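Local coordinates for carbohydrate binding protein, putative, cpb33A (Cellvibrio japonicus, PDB 5FJQ) that probably binds chitin and cleaves it oxidatively, as the copper-dependent lytic polysaccharide monooxygenase domain of a longer protein that matters for chitin use, at residues C27-A32 with M73-N78; R152-S157 with C174-F179. All coordinates share one frame; numbering follows the deposited sequence.

Interaction 1 (C27-A32 with M73-N78)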
loop_
_atom_site.group_PDB
_atom_site.type_symbol
_atom_site.label_atom_id
_atom_site.label_comp_id
_atom_site.label_asym_id
_atom_site.label_seq_id
_atom_site.Cartn_x
_atom_site.Cartn_y
_atom_site.Cartn_z
ATOM N N CYS A 27 -2.564 -13.646 7.622
ATOM C CA CYS A 27 -2.056 -12.805 8.705
ATOM C C CYS A 27 -1.296 -13.646 9.718
ATOM O O CYS A 27 -0.376 -13.154 10.333
ATOM C CB CYS A 27 -3.210 -12.014 9.425
ATOM S SG CYS A 27 -4.241 -11.009 8.301
ATOM N N ILE A 28 -1.714 -14.911 9.908
ATOM C CA ILE A 28 -0.957 -15.842 10.774
ATOM C C ILE A 28 0.450 -15.955 10.153
ATOM O O ILE A 28 1.500 -15.900 10.867
ATOM C CB ILE A 28 -1.656 -17.220 10.844
ATOM C CG1 ILE A 28 -3.042 -17.087 11.608
ATOM C CG2 ILE A 28 -0.790 -18.176 11.634
ATOM C CD1 ILE A 28 -3.881 -18.362 11.521
ATOM N N ALA A 29 0.499 -16.132 8.837
ATOM C CA ALA A 29 1.838 -16.203 8.148
ATOM C C ALA A 29 2.630 -14.867 8.353
ATOM O O ALA A 29 3.792 -14.893 8.779
ATOM C CB ALA A 29 1.670 -16.484 6.690
ATOM N N ALA A 30 1.959 -13.737 8.085
ATOM C CA ALA A 30 2.567 -12.450 8.289
ATOM C C ALA A 30 3.117 -12.294 9.733
ATOM O O ALA A 30 4.175 -11.739 9.899
ATOM C CB ALA A 30 1.619 -11.329 7.930
ATOM N N LYS A 31 2.374 -12.736 10.758
ATOM C CA LYS A 31 2.921 -12.666 12.123
ATOM C C LYS A 31 4.324 -13.301 12.234
ATOM O O LYS A 31 5.236 -12.676 12.771
ATOM C CB LYS A 31 1.956 -13.186 13.199
ATOM C CG LYS A 31 2.600 -13.270 14.590
ATOM C CD LYS A 31 1.504 -13.168 15.661
ATOM C CE LYS A 31 2.100 -13.091 17.060
ATOM N NZ LYS A 31 3.545 -13.440 17.133
ATOM N N ALA A 32 4.479 -14.502 11.671
ATOM C CA ALA A 32 5.697 -15.293 11.743
ATOM C C ALA A 32 6.854 -14.609 10.980
ATOM O O ALA A 32 8.006 -14.665 11.425
ATOM C CB ALA A 32 5.434 -16.723 11.233
ATOM N N MET A 73 4.130 -8.559 5.580
ATOM C CA MET A 73 3.436 -7.869 4.479
ATOM C C MET A 73 4.000 -8.146 3.098
ATOM O O MET A 73 3.279 -7.910 2.093
ATOM C CB MET A 73 3.301 -6.337 4.731
ATOM C CG MET A 73 2.558 -5.960 6.025
ATOM S SD MET A 73 0.836 -6.494 6.010
ATOM C CE MET A 73 0.969 -8.059 6.860
ATOM N N ASP A 74 5.217 -8.724 3.051
ATOM C CA ASP A 74 5.911 -8.946 1.803
ATOM C C ASP A 74 5.645 -10.303 1.193
ATOM O O ASP A 74 6.222 -10.634 0.113
ATOM C CB ASP A 74 7.384 -8.734 2.011
ATOM C CG ASP A 74 7.751 -7.247 2.204
ATOM O OD1 ASP A 74 7.142 -6.381 1.546
ATOM O OD2 ASP A 74 8.648 -6.910 2.991
ATOM N N LEU A 75 4.849 -11.113 1.888
ATOM C CA LEU A 75 4.626 -12.540 1.472
ATOM C C LEU A 75 3.720 -12.592 0.225
ATOM O O LEU A 75 2.734 -11.892 0.217
ATOM C CB LEU A 75 3.969 -13.305 2.627
ATOM C CG LEU A 75 4.893 -13.466 3.851
ATOM C CD1 LEU A 75 4.236 -14.230 4.981
ATOM C CD2 LEU A 75 6.228 -14.061 3.508
ATOM N N ALA A 76 4.066 -13.392 -0.798
ATOM C CA ALA A 76 3.190 -13.696 -1.956
ATOM C C ALA A 76 2.071 -14.686 -1.563
ATOM O O ALA A 76 2.327 -15.824 -1.228
ATOM C CB ALA A 76 4.045 -14.279 -3.084
ATOM N N ARG A 77 0.826 -14.254 -1.567
ATOM C CA ARG A 77 -0.285 -15.117 -1.181
ATOM C C ARG A 77 -1.441 -14.720 -2.030
ATOM O O ARG A 77 -1.553 -13.563 -2.358
ATOM C CB ARG A 77 -0.595 -14.921 0.282
ATOM C CG ARG A 77 0.585 -15.412 1.132
ATOM C CD ARG A 77 0.274 -15.356 2.597
ATOM N NE ARG A 77 -0.835 -16.258 2.921
ATOM C CZ ARG A 77 -0.707 -17.488 3.438
ATOM N NH1 ARG A 77 0.469 -17.990 3.740
ATOM N NH2 ARG A 77 -1.793 -18.210 3.724
ATOM N N ASN A 78 -2.260 -15.694 -2.423
ATOM C CA ASN A 78 -3.481 -15.443 -3.215
ATOM C C ASN A 78 -4.641 -15.420 -2.256
ATOM O O ASN A 78 -5.816 -15.481 -2.684
ATOM C CB ASN A 78 -3.705 -16.563 -4.241
ATOM C CG ASN A 78 -3.661 -17.972 -3.612
ATOM O OD1 ASN A 78 -3.488 -18.151 -2.393
ATOM N ND2 ASN A 78 -3.800 -18.993 -4.462
#
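A30 and M73 mark the nearest approach of the two backbones, their CA atoms 6.0 Å apart, where a short 3-10 turn and the loop leaving it run past one side of the helix 27-32. A29 and A30, neighbours on that helix, direct their methyls at the loop, and M73, L75 and R77 receive them. M73 starts out away from the helix, but its chain bends at chi2 (-64°) and again at chi3, which turns the terminal methyl back: CE ends 3.5 Å from A30 CB. L75 lays CD1 against the helix backbone, 3.8 Å from A29 C and equally near A29 CB. The same methyl is also met by R77, whose guanidinium comes in obliquely with NH1 3.5 Å from A29 CB. That contact is packing alone; the charge of R77 is met by D79 in a salt bridge to NH2. The loop thus meets the helix largely through two alanine methyls. Beyond the pair, L75 extends its packing to A33 and R77 to P25 and A26 of helix 25-33, while M73 also touches V11 of helix 10-17, the helix that the C14–C27 disulfide ties to this one.

Interaction 2 (R152-S157 with C174-F179)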
loop_
_atom_site.group_PDB
_atom_site.type_symbol
_atom_site.label_atom_id
_atom_site.label_comp_id
_atom_site.label_asym_id
_atom_site.label_seq_id
_atom_site.Cartn_x
_atom_site.Cartn_y
_atom_site.Cartn_z
ATOM N N ARG A 152 -7.487 -11.609 -8.439
ATOM C CA ARG A 152 -7.027 -10.854 -7.326
ATOM C C ARG A 152 -5.836 -10.034 -7.752
ATOM O O ARG A 152 -4.993 -10.495 -8.513
ATOM C CB ARG A 152 -6.578 -11.878 -6.275
ATOM C CG ARG A 152 -7.746 -12.324 -5.447
ATOM C CD ARG A 152 -7.309 -13.432 -4.519
ATOM N NE ARG A 152 -8.319 -13.384 -3.484
ATOM C CZ ARG A 152 -8.081 -12.910 -2.280
ATOM N NH1 ARG A 152 -6.820 -12.549 -1.979
ATOM N NH2 ARG A 152 -9.075 -12.861 -1.379
ATOM N N HIS A 153 -5.769 -8.805 -7.276
ATOM C CA HIS A 153 -4.731 -7.914 -7.679
ATOM C C HIS A 153 -4.172 -7.162 -6.494
ATOM O O HIS A 153 -4.793 -7.099 -5.435
ATOM C CB HIS A 153 -5.244 -7.000 -8.819
ATOM C CG HIS A 153 -5.291 -7.736 -10.119
ATOM N ND1 HIS A 153 -4.152 -7.928 -10.882
ATOM C CD2 HIS A 153 -6.267 -8.472 -10.700
ATOM C CE1 HIS A 153 -4.446 -8.716 -11.904
ATOM N NE2 HIS A 153 -5.726 -9.034 -11.837
ATOM N N ILE A 154 -2.958 -6.635 -6.677
ATOM C CA ILE A 154 -2.387 -5.772 -5.696
ATOM C C ILE A 154 -2.373 -4.379 -6.262
ATOM O O ILE A 154 -1.922 -4.123 -7.426
ATOM C CB ILE A 154 -0.962 -6.204 -5.267
ATOM C CG1 ILE A 154 -0.971 -7.646 -4.757
ATOM C CG2 ILE A 154 -0.381 -5.251 -4.212
ATOM C CD1 ILE A 154 0.448 -8.123 -4.405
ATOM N N ILE A 155 -2.838 -3.478 -5.407
ATOM C CA ILE A 155 -2.680 -2.061 -5.660
ATOM C C ILE A 155 -1.610 -1.503 -4.717
ATOM O O ILE A 155 -1.593 -1.819 -3.511
ATOM C CB ILE A 155 -3.987 -1.282 -5.525
ATOM C CG1 ILE A 155 -4.895 -1.635 -6.733
ATOM C CG2 ILE A 155 -3.674 0.225 -5.427
ATOM C CD1 ILE A 155 -6.322 -1.323 -6.496
ATOM N N TYR A 156 -0.720 -0.691 -5.287
ATOM C CA TYR A 156 0.300 -0.027 -4.520
ATOM C C TYR A 156 0.025 1.461 -4.591
ATOM O O TYR A 156 0.113 2.042 -5.668
ATOM C CB TYR A 156 1.651 -0.346 -5.158
ATOM C CG TYR A 156 2.824 -0.165 -4.245
ATOM C CD1 TYR A 156 2.810 -0.667 -2.946
ATOM C CD2 TYR A 156 3.990 0.533 -4.688
ATOM C CE1 TYR A 156 3.924 -0.486 -2.110
ATOM C CE2 TYR A 156 5.120 0.701 -3.863
ATOM C CZ TYR A 156 5.095 0.178 -2.585
ATOM O OH TYR A 156 6.229 0.383 -1.799
ATOM N N SER A 157 -0.428 2.060 -3.480
ATOM C CA SER A 157 -0.401 3.519 -3.358
ATOM C C SER A 157 0.836 4.079 -2.673
ATOM O O SER A 157 1.354 3.524 -1.666
ATOM C CB SER A 157 -1.671 3.995 -2.596
ATOM O OG SER A 157 -1.770 5.410 -2.594
ATOM N N CYS A 174 0.386 -1.239 0.188
ATOM C CA CYS A 174 -0.161 -2.357 -0.567
ATOM C C CYS A 174 -1.576 -2.632 -0.130
ATOM O O CYS A 174 -1.814 -2.750 1.072
ATOM C CB CYS A 174 0.619 -3.608 -0.320
ATOM S SG CYS A 174 2.259 -3.658 -1.175
ATOM N N ILE A 175 -2.492 -2.702 -1.121
ATOM C CA ILE A 175 -3.946 -2.952 -0.915
ATOM C C ILE A 175 -4.284 -4.197 -1.762
ATOM O O ILE A 175 -3.849 -4.260 -2.918
ATOM C CB ILE A 175 -4.767 -1.751 -1.388
ATOM C CG1 ILE A 175 -4.232 -0.447 -0.707
ATOM C CG2 ILE A 175 -6.227 -1.922 -0.993
ATOM C CD1 ILE A 175 -4.410 0.811 -1.552
ATOM N N ASP A 176 -5.006 -5.181 -1.183
ATOM C CA ASP A 176 -5.456 -6.339 -1.968
ATOM C C ASP A 176 -6.918 -6.216 -2.427
ATOM O O ASP A 176 -7.800 -5.960 -1.609
ATOM C CB ASP A 176 -5.275 -7.621 -1.212
ATOM C CG ASP A 176 -3.916 -7.790 -0.676
ATOM O OD1 ASP A 176 -3.007 -8.216 -1.483
ATOM O OD2 ASP A 176 -3.781 -7.512 0.564
ATOM N N VAL A 177 -7.161 -6.427 -3.714
ATOM C CA VAL A 177 -8.518 -6.252 -4.273
ATOM C C VAL A 177 -8.893 -7.479 -5.109
ATOM O O VAL A 177 -8.003 -8.245 -5.586
ATOM C CB VAL A 177 -8.668 -4.949 -5.110
ATOM C CG1 VAL A 177 -8.435 -3.705 -4.254
ATOM C CG2 VAL A 177 -7.710 -4.979 -6.296
ATOM N N ASP A 178 -10.192 -7.693 -5.300
ATOM C CA ASP A 178 -10.571 -8.863 -6.068
ATOM C C ASP A 178 -11.561 -8.483 -7.131
ATOM O O ASP A 178 -12.709 -8.125 -6.827
ATOM C CB ASP A 178 -11.173 -9.906 -5.138
ATOM C CG ASP A 178 -11.468 -11.196 -5.832
ATOM O OD1 ASP A 178 -10.989 -11.420 -6.965
ATOM O OD2 ASP A 178 -12.194 -12.001 -5.223
ATOM N N PHE A 179 -11.136 -8.591 -8.379
ATOM C CA PHE A 179 -12.007 -8.268 -9.514
ATOM C C PHE A 179 -13.070 -9.311 -9.829
ATOM O O PHE A 179 -13.891 -9.093 -10.711
ATOM C CB PHE A 179 -11.128 -8.006 -10.724
ATOM C CG PHE A 179 -10.513 -6.606 -10.730
ATOM C CD1 PHE A 179 -9.432 -6.305 -9.949
ATOM C CD2 PHE A 179 -11.046 -5.619 -11.513
ATOM C CE1 PHE A 179 -8.831 -5.049 -9.971
ATOM C CE2 PHE A 179 -10.494 -4.335 -11.536
ATOM C CZ PHE A 179 -9.356 -4.059 -10.771
HETATM O O HOH W 1 -4.396 -9.514 -3.654
#
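I155 and I175 form one of two hydrogen-bonded pairs in this part of an antiparallel beta hairpin, strands 152-161 and 169-178, in the immunoglobulin-like beta-sandwich core of the monooxygenase domain. Four backbone bonds join the segments: I155 N to I175 O is 2.8 Å and I175 N to I155 O 2.7 Å, while H153 and V177 exchange the other two. The strand axes stand 150° apart, a twisted antiparallel pairing.

Apolar packing fills the face of H153, I155, I175 and V177. The side chains of I155 and V177 cross at about a right angle, I155 CD1 3.9 Å from V177 CG1, and I155 CG2 meets I175 CD1. F92 of strand 88-96, from the opposing sheet, covers both isoleucines. At the end of this face the rings of H153 and F179 are nearly perpendicular, with H153 CD2 3.9 Å from F179 CD1; H153 ND1 bonds to T110 and NE2 to T150 O.

The other face mixes polar and sulfur contacts with I154, whose side chain lies alongside D176, pointing the same way. R152 and D178 can at most attract at a distance, R152 NE 4.5 Å from D178 OD2, which lies well out of the guanidinium plane; R152 NH1 bonds to W80 O. D176 OD1 is salt-bridged to R10 and also accepts a hydrogen bond from a water, which donates a second one to H153 O. C174, disulfide-bonded to C63, sets its sulfur obliquely beside the ring of Y156, which swings towards it with CG anti to the backbone N (chi1 -159°): SG lies 3.5 Å from CD1.

Interaction 2 is core: two strands of the central sandwich, buried almost throughout and locked by backbone hydrogen bonds. Interaction 1, about 15 Å away between centres, is a smaller, partly buried contact nearer the periphery, where the two segments meet through van der Waals packing, without a hydrogen bond between them. They share no element, yet they meet: N78, at the end of the 73-78 loop, brings its carbonyl oxygen against R152 CD. R10 links them further, through a weak bond to M73 O and a salt bridge to D176. Each includes one half-cystine, C27 or C174, whose disulfide ties it to another part of the chain. Both lie away from the copper held by H1 and H100.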